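Local coordinates for protein catechol 1,2-dioxygenase (Burkholderia ambifaria, PDB 5VXT) that probably catalyses the iron(III)-dependent intradiol ring cleavage of catechol by dioxygen to cis,cis-muconate, as catechol 1,2-dioxygenases do, at residues A163-E168 and V243-H248; T153-D158 and N301-P306; P147-G152 and Y295-F300. One frame throughout, in Å; residues are numbered along the deposited sequence.

In the fold
The three contacts lie in the two facing beta sheets of the dioxygenase domain. Interactions 2 and 3 are successive portions of one parallel pairing, strand 147-155 with strand 295-303, and meet where Asn301 OD1 packs 3.3 Å from Gly152 CA. Interaction 1 belongs to the other sheet, its centre about 10 Å from that of interaction 2. The two sheets touch between these contacts: Val167 CG2 lies 3.8 Å from Val154 CG2, and Val243 CG1 3.7 Å from Leu304 CD2. The iron(III), bound by Tyr178, His238 and His240, is about 14 Å from the side chain of Phe302 and about 12 Å from that of Ile150. Strand 238-244, used in interaction 1, carries both histidine ligands.

Interaction 1 (A163-E168 and V243-H248); sequences AGALVE and VTSDGH
Leu166 and Thr244 face each other as an antiparallel hydrogen-bonded pair, each backbone amide donating to the carbonyl oxygen of the other. Leu166 N reaches Thr244 O at 2.7 Å, nearly in line with the carbonyl bond, and Thr244 N returns to Leu166 O at 2.9 Å. That second oxygen has further partners: Val243 CA lies 3.3 Å from Leu166 O in a CA-H...O contact, and a water donates to it. The same water donates to Glu168 OE2 and accepts from Thr244 OG1, so one water bridges both side chains and the backbone carbonyl Leu166 O.

The next pair, Val167 and Val243, is non-hydrogen-bonded, and its side chains emerge on the other face, with Val167 CG2 4.3 Å from Val243 CG1. Anti to the backbone N (chi1 -174°), Val243 CG1 is the branch that faces Val167 CG2 and Ala165 CB. Beyond the bridges, Ala165 CB sits against Ser245 CB at 3.7 Å. Ser245 opens a type II turn to His248 through Gly247, closed by the His248 N to Ser245 O bond and, on the side chains, by a 2.8 Å hydrogen bond between Ser245 OG and His248 ND1. A second water joins Gly164 O and Asp246 N.

Strand 193-197 flanks 166-170 on its other side, and strand 251-256 flanks 238-244; Val167 and Ala165 press on Val154 of the facing sheet, while Val243 and Ser245 meet Leu304.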
# COMPACT_ATOMS: atom_id res chain seq x y z
N ALA B 163 23.28 -24.20 26.10
CA ALA B 163 23.33 -23.30 27.24
C ALA B 163 23.24 -21.85 26.77
O ALA B 163 23.79 -21.48 25.72
CB ALA B 163 24.61 -23.52 28.03
N GLY B 164 22.53 -21.03 27.54
CA GLY B 164 22.49 -19.61 27.26
C GLY B 164 21.72 -19.22 26.03
O GLY B 164 21.93 -18.12 25.50
N ALA B 165 20.83 -20.09 25.54
CA ALA B 165 19.93 -19.71 24.46
C ALA B 165 18.80 -18.85 25.00
O ALA B 165 18.32 -19.06 26.12
CB ALA B 165 19.36 -20.95 23.76
N LEU B 166 18.39 -17.87 24.22
CA LEU B 166 17.30 -16.98 24.60
C LEU B 166 16.02 -17.45 23.92
O LEU B 166 15.90 -17.40 22.69
CB LEU B 166 17.62 -15.53 24.23
CG LEU B 166 16.56 -14.52 24.66
CD1 LEU B 166 16.52 -14.45 26.18
CD2 LEU B 166 16.86 -13.16 24.06
N VAL B 167 15.06 -17.90 24.72
CA VAL B 167 13.74 -18.29 24.22
C VAL B 167 12.78 -17.16 24.54
O VAL B 167 12.56 -16.83 25.71
CB VAL B 167 13.26 -19.61 24.84
CG1 VAL B 167 11.91 -20.01 24.25
CG2 VAL B 167 14.30 -20.70 24.64
N GLU B 168 12.21 -16.55 23.49
CA GLU B 168 11.17 -15.55 23.67
C GLU B 168 9.83 -16.14 23.26
O GLU B 168 9.75 -16.97 22.35
CB GLU B 168 11.46 -14.30 22.83
CG GLU B 168 12.77 -13.66 23.19
CD GLU B 168 13.06 -12.46 22.33
OE1 GLU B 168 12.45 -11.40 22.59
OE2 GLU B 168 13.88 -12.60 21.41
N VAL B 243 13.96 -18.29 19.07
CA VAL B 243 15.08 -18.88 19.82
C VAL B 243 16.39 -18.37 19.25
O VAL B 243 16.68 -18.59 18.06
CB VAL B 243 15.05 -20.42 19.81
CG1 VAL B 243 16.15 -20.97 20.73
CG2 VAL B 243 13.70 -20.93 20.29
N THR B 244 17.18 -17.71 20.08
CA THR B 244 18.43 -17.09 19.66
C THR B 244 19.57 -17.61 20.51
O THR B 244 19.43 -17.74 21.73
CB THR B 244 18.34 -15.57 19.80
OG1 THR B 244 17.19 -15.11 19.09
CG2 THR B 244 19.60 -14.90 19.24
N SER B 245 20.70 -17.90 19.87
CA SER B 245 21.90 -18.38 20.56
C SER B 245 23.07 -18.38 19.60
O SER B 245 22.91 -18.71 18.42
CB SER B 245 21.69 -19.80 21.11
OG SER B 245 21.58 -20.73 20.04
N ASP B 246 24.25 -18.01 20.10
CA ASP B 246 25.44 -18.00 19.26
C ASP B 246 25.72 -19.41 18.74
O ASP B 246 25.46 -20.40 19.42
CB ASP B 246 26.65 -17.49 20.05
CG ASP B 246 26.29 -16.37 21.00
OD1 ASP B 246 25.68 -15.38 20.56
OD2 ASP B 246 26.61 -16.50 22.20
N GLY B 247 26.29 -19.48 17.54
CA GLY B 247 26.56 -20.76 16.94
C GLY B 247 25.36 -21.42 16.28
O GLY B 247 25.53 -22.48 15.66
N HIS B 248 24.16 -20.84 16.41
CA HIS B 248 22.96 -21.36 15.77
C HIS B 248 22.24 -20.24 15.02
O HIS B 248 22.37 -19.06 15.35
CB HIS B 248 21.99 -21.99 16.77
CG HIS B 248 22.63 -23.01 17.65
ND1 HIS B 248 23.16 -22.70 18.89
CD2 HIS B 248 22.85 -24.34 17.47
CE1 HIS B 248 23.67 -23.80 19.43
NE2 HIS B 248 23.49 -24.80 18.59
O HOH W 1 24.00 -17.65 23.20
O HOH W 2 15.20 -15.17 20.97

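Interaction 2 (T153-D158 and N301-P306); sequences TVTGLD and NFVLTP
Asn301 and Thr153 lie side by side, their side chains pointing the same way, with the amide oxygen OD1 accepting from Thr153 N at 2.8 Å. The donor is tilted 26° from the plane of the amide carbonyl, and Thr153 OG1 adds a weak bond to the same oxygen. The asparagine side chain takes the place of a backbone acceptor where the pairing is interrupted before Phe302.

Phe302 N donates to Thr153 O, and Phe302 O accepts from Thr155 N at 2.9 Å. The Phe302 ring turns to the face shared with Val154, whose CG2 comes obliquely to CD2. On the other face, Val303 CG2 packs alongside Thr155 CG2 at 3.6 Å, while Thr155 OG1, anti to its backbone N (chi1 165°), reaches Gly156 O at 2.6 Å, in plane and on a lone pair, and has Lys160 O as a second partner.

Leu304 N donates to Thr155 O, and Leu304 CD1 meets Val154 CG1 at 3.7 Å. Leu157 CG lies 3.4 Å from Leu304 O. Thr305 OG1 is hydrogen-bonded to Arg249 NE, and the CD of Pro306 receives Leu157 CD1 at 3.7 Å, their side chains crossing at about a right angle.

Val154, Phe302 and Leu304 project toward the second sheet, where Val167, Val243 and Leu251 meet them. This interleaving of apolar side chains forms part of the core of a beta sandwich, the fold of intradiol dioxygenase catalytic domains.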
# COMPACT_ATOMS: atom_id res chain seq x y z
N THR B 153 13.31 -28.47 26.18
CA THR B 153 14.74 -28.25 26.08
C THR B 153 15.10 -27.68 24.72
O THR B 153 14.46 -27.99 23.71
CB THR B 153 15.53 -29.53 26.30
OG1 THR B 153 15.32 -30.40 25.18
CG2 THR B 153 15.08 -30.23 27.57
N VAL B 154 16.12 -26.84 24.72
CA VAL B 154 16.76 -26.34 23.52
C VAL B 154 17.97 -27.20 23.25
O VAL B 154 18.90 -27.25 24.07
CB VAL B 154 17.15 -24.86 23.67
CG1 VAL B 154 17.92 -24.38 22.43
CG2 VAL B 154 15.92 -24.02 23.96
N THR B 155 17.96 -27.91 22.13
CA THR B 155 19.09 -28.72 21.71
C THR B 155 19.54 -28.31 20.32
O THR B 155 18.81 -27.66 19.57
CB THR B 155 18.73 -30.21 21.69
OG1 THR B 155 19.73 -30.92 20.95
CG2 THR B 155 17.42 -30.43 21.00
N GLY B 156 20.78 -28.70 19.98
CA GLY B 156 21.24 -28.64 18.62
C GLY B 156 20.85 -29.89 17.86
O GLY B 156 20.18 -30.79 18.37
N LEU B 157 21.31 -29.95 16.60
CA LEU B 157 21.00 -31.11 15.77
C LEU B 157 21.60 -32.41 16.32
O LEU B 157 21.13 -33.49 15.96
CB LEU B 157 21.50 -30.88 14.35
CG LEU B 157 20.68 -29.93 13.47
CD1 LEU B 157 21.39 -29.72 12.16
CD2 LEU B 157 19.28 -30.48 13.23
N ASP B 158 22.61 -32.32 17.18
CA ASP B 158 23.26 -33.50 17.73
C ASP B 158 22.62 -33.97 19.03
O ASP B 158 23.15 -34.88 19.66
CB ASP B 158 24.75 -33.22 17.95
CG ASP B 158 25.00 -32.08 18.93
OD1 ASP B 158 24.03 -31.48 19.44
OD2 ASP B 158 26.18 -31.77 19.17
N ASN B 301 10.11 -29.19 22.57
CA ASN B 301 11.54 -28.97 22.48
C ASN B 301 11.85 -28.20 21.20
O ASN B 301 11.13 -28.29 20.21
CB ASN B 301 12.29 -30.30 22.48
CG ASN B 301 12.02 -31.10 23.73
OD1 ASN B 301 11.95 -30.54 24.83
ND2 ASN B 301 11.85 -32.40 23.58
N PHE B 302 12.93 -27.43 21.25
CA PHE B 302 13.40 -26.69 20.09
C PHE B 302 14.71 -27.32 19.63
O PHE B 302 15.67 -27.37 20.40
CB PHE B 302 13.60 -25.21 20.41
CG PHE B 302 12.35 -24.51 20.85
CD1 PHE B 302 11.43 -24.03 19.93
CD2 PHE B 302 12.09 -24.30 22.20
CE1 PHE B 302 10.29 -23.37 20.34
CE2 PHE B 302 10.95 -23.65 22.61
CZ PHE B 302 10.05 -23.18 21.68
N VAL B 303 14.73 -27.81 18.40
CA VAL B 303 15.95 -28.35 17.79
C VAL B 303 16.44 -27.30 16.80
O VAL B 303 15.77 -27.02 15.81
CB VAL B 303 15.72 -29.70 17.11
CG1 VAL B 303 16.99 -30.17 16.44
CG2 VAL B 303 15.24 -30.75 18.12
N LEU B 304 17.60 -26.73 17.08
CA LEU B 304 18.16 -25.62 16.31
C LEU B 304 19.09 -26.14 15.22
O LEU B 304 19.59 -27.27 15.28
CB LEU B 304 18.94 -24.68 17.24
CG LEU B 304 18.30 -24.21 18.55
CD1 LEU B 304 19.19 -23.15 19.19
CD2 LEU B 304 16.90 -23.64 18.31
N THR B 305 19.35 -25.29 14.22
CA THR B 305 20.34 -25.57 13.19
C THR B 305 21.58 -24.70 13.39
O THR B 305 21.50 -23.62 13.98
CB THR B 305 19.77 -25.35 11.79
OG1 THR B 305 19.22 -24.03 11.69
CG2 THR B 305 18.68 -26.37 11.51
N PRO B 306 22.74 -25.15 12.92
CA PRO B 306 23.97 -24.39 13.17
C PRO B 306 24.21 -23.30 12.13
O PRO B 306 23.78 -23.39 10.98
CB PRO B 306 25.05 -25.48 13.06
CG PRO B 306 24.51 -26.38 12.01
CD PRO B 306 23.02 -26.41 12.20

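Interaction 3 (P147-G152 and Y295-F300); sequences PLVIHG and YQDIEF
His151 and Asp297 cross at about a right angle on one face of a parallel strand pair, joined by a hydrogen bond from NE2 to OD1 of 2.8 Å. The acceptor oxygen is met on its syn side and lies 2° from the imidazole plane, while ring and carboxylate planes are turned 33° apart. His151 CG sits between the backbone N and the carbonyl carbon (chi1 62°), and the ring hydrogen-bonds to Asp297 rather than to its bridge partner Glu299. Glu299 packs against the ring: its CA lies over one face, offset toward the rim, 4.1 Å from the centroid, as a CH-pi contact, and its CB touches CE1 at 3.7 Å.

Toward the N-terminal ends of the strands, on the same face, Val149 CG1 packs on Asp297 OD2 at 3.6 Å. Val149 CG2 approaches the Tyr295 ring obliquely, 3.7 Å from CE1, and Asp297 OD2 lies in plane at the edge of that ring. Tyr295 CB in turn rests against Pro147 CG, the two side chains crossing at about a right angle.

The opposite face is apolar where the side chains of Leu148 and Ile298 cross obliquely, CD1 of Leu148 3.9 Å from CG1 of Ile298; Ile150 and Ile298 both lean on Phe255 of the facing sheet. Backbone bonds run the length of the pairing, from Gln296 N on Pro147 O to Phe300 N on His151 O.

Asp297 OD1 also has a long, weak ion pair with Lys282. The carboxylates of Asp297 and Glu299 could favour a protonated His151, an effect that Lys282 would partly offset.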
# COMPACT_ATOMS: atom_id res chain seq x y z
N PRO B 147 -4.67 -21.92 33.49
CA PRO B 147 -3.20 -21.88 33.49
C PRO B 147 -2.61 -22.89 32.52
O PRO B 147 -3.12 -24.00 32.36
CB PRO B 147 -2.83 -22.20 34.94
CG PRO B 147 -3.99 -23.01 35.45
CD PRO B 147 -5.21 -22.46 34.75
N LEU B 148 -1.50 -22.50 31.90
CA LEU B 148 -0.81 -23.32 30.91
C LEU B 148 0.69 -23.29 31.19
O LEU B 148 1.27 -22.21 31.35
CB LEU B 148 -1.08 -22.80 29.48
CG LEU B 148 -0.26 -23.43 28.35
CD1 LEU B 148 -0.73 -24.84 28.05
CD2 LEU B 148 -0.34 -22.56 27.10
N VAL B 149 1.31 -24.47 31.24
CA VAL B 149 2.76 -24.58 31.40
C VAL B 149 3.35 -25.10 30.10
O VAL B 149 2.96 -26.17 29.61
CB VAL B 149 3.15 -25.49 32.57
CG1 VAL B 149 4.64 -25.73 32.56
CG2 VAL B 149 2.73 -24.86 33.88
N ILE B 150 4.29 -24.34 29.52
CA ILE B 150 5.04 -24.75 28.35
C ILE B 150 6.48 -24.97 28.77
O ILE B 150 7.10 -24.07 29.36
CB ILE B 150 4.96 -23.70 27.22
CG1 ILE B 150 3.51 -23.28 26.98
CG2 ILE B 150 5.59 -24.26 25.96
CD1 ILE B 150 3.39 -22.09 26.03
N HIS B 151 7.01 -26.15 28.48
CA HIS B 151 8.35 -26.49 28.93
C HIS B 151 9.02 -27.38 27.91
O HIS B 151 8.36 -28.15 27.20
CB HIS B 151 8.32 -27.19 30.30
CG HIS B 151 7.59 -28.50 30.28
ND1 HIS B 151 8.23 -29.71 30.19
CD2 HIS B 151 6.27 -28.78 30.34
CE1 HIS B 151 7.34 -30.68 30.20
NE2 HIS B 151 6.14 -30.14 30.30
N GLY B 152 10.34 -27.30 27.85
CA GLY B 152 11.10 -28.22 27.04
C GLY B 152 12.57 -27.90 27.12
O GLY B 152 13.02 -27.17 27.99
N TYR B 295 -4.06 -27.87 35.63
CA TYR B 295 -3.50 -27.02 34.58
C TYR B 295 -3.15 -27.87 33.37
O TYR B 295 -2.98 -29.08 33.46
CB TYR B 295 -2.26 -26.26 35.06
CG TYR B 295 -1.05 -27.11 35.36
CD1 TYR B 295 -0.06 -27.31 34.40
CD2 TYR B 295 -0.88 -27.70 36.61
CE1 TYR B 295 1.06 -28.09 34.67
CE2 TYR B 295 0.23 -28.47 36.89
CZ TYR B 295 1.20 -28.66 35.92
OH TYR B 295 2.30 -29.43 36.22
N GLN B 296 -3.06 -27.19 32.23
CA GLN B 296 -2.67 -27.83 30.98
C GLN B 296 -1.18 -27.65 30.75
O GLN B 296 -0.61 -26.61 31.09
CB GLN B 296 -3.48 -27.26 29.81
CG GLN B 296 -4.90 -27.82 29.77
CD GLN B 296 -5.80 -27.12 28.78
OE1 GLN B 296 -6.02 -25.91 28.87
NE2 GLN B 296 -6.35 -27.87 27.84
N ASP B 297 -0.56 -28.67 30.17
CA ASP B 297 0.89 -28.77 30.09
C ASP B 297 1.27 -29.15 28.66
O ASP B 297 0.70 -30.08 28.09
CB ASP B 297 1.40 -29.81 31.09
CG ASP B 297 2.90 -29.90 31.14
OD1 ASP B 297 3.47 -30.83 30.53
OD2 ASP B 297 3.52 -29.03 31.79
N ILE B 298 2.21 -28.41 28.08
CA ILE B 298 2.71 -28.72 26.74
C ILE B 298 4.21 -28.89 26.81
O ILE B 298 4.93 -27.94 27.16
CB ILE B 298 2.34 -27.64 25.72
CG1 ILE B 298 0.83 -27.46 25.64
CG2 ILE B 298 2.91 -28.03 24.37
CD1 ILE B 298 0.40 -26.51 24.54
N GLU B 299 4.69 -30.08 26.46
CA GLU B 299 6.12 -30.31 26.31
C GLU B 299 6.51 -30.04 24.86
O GLU B 299 5.95 -30.64 23.94
CB GLU B 299 6.52 -31.73 26.74
CG GLU B 299 7.99 -32.03 26.47
CD GLU B 299 8.48 -33.31 27.12
OE1 GLU B 299 7.81 -33.82 28.05
OE2 GLU B 299 9.55 -33.82 26.70
N PHE B 300 7.44 -29.12 24.66
CA PHE B 300 7.86 -28.79 23.30
C PHE B 300 9.33 -28.43 23.32
O PHE B 300 9.74 -27.48 23.99
CB PHE B 300 7.03 -27.64 22.74
CG PHE B 300 7.19 -27.47 21.26
CD1 PHE B 300 6.50 -28.29 20.38
CD2 PHE B 300 8.04 -26.51 20.76
CE1 PHE B 300 6.64 -28.13 19.02
CE2 PHE B 300 8.19 -26.36 19.39
CZ PHE B 300 7.49 -27.18 18.53
O HOH W 3 -5.71 -24.48 31.75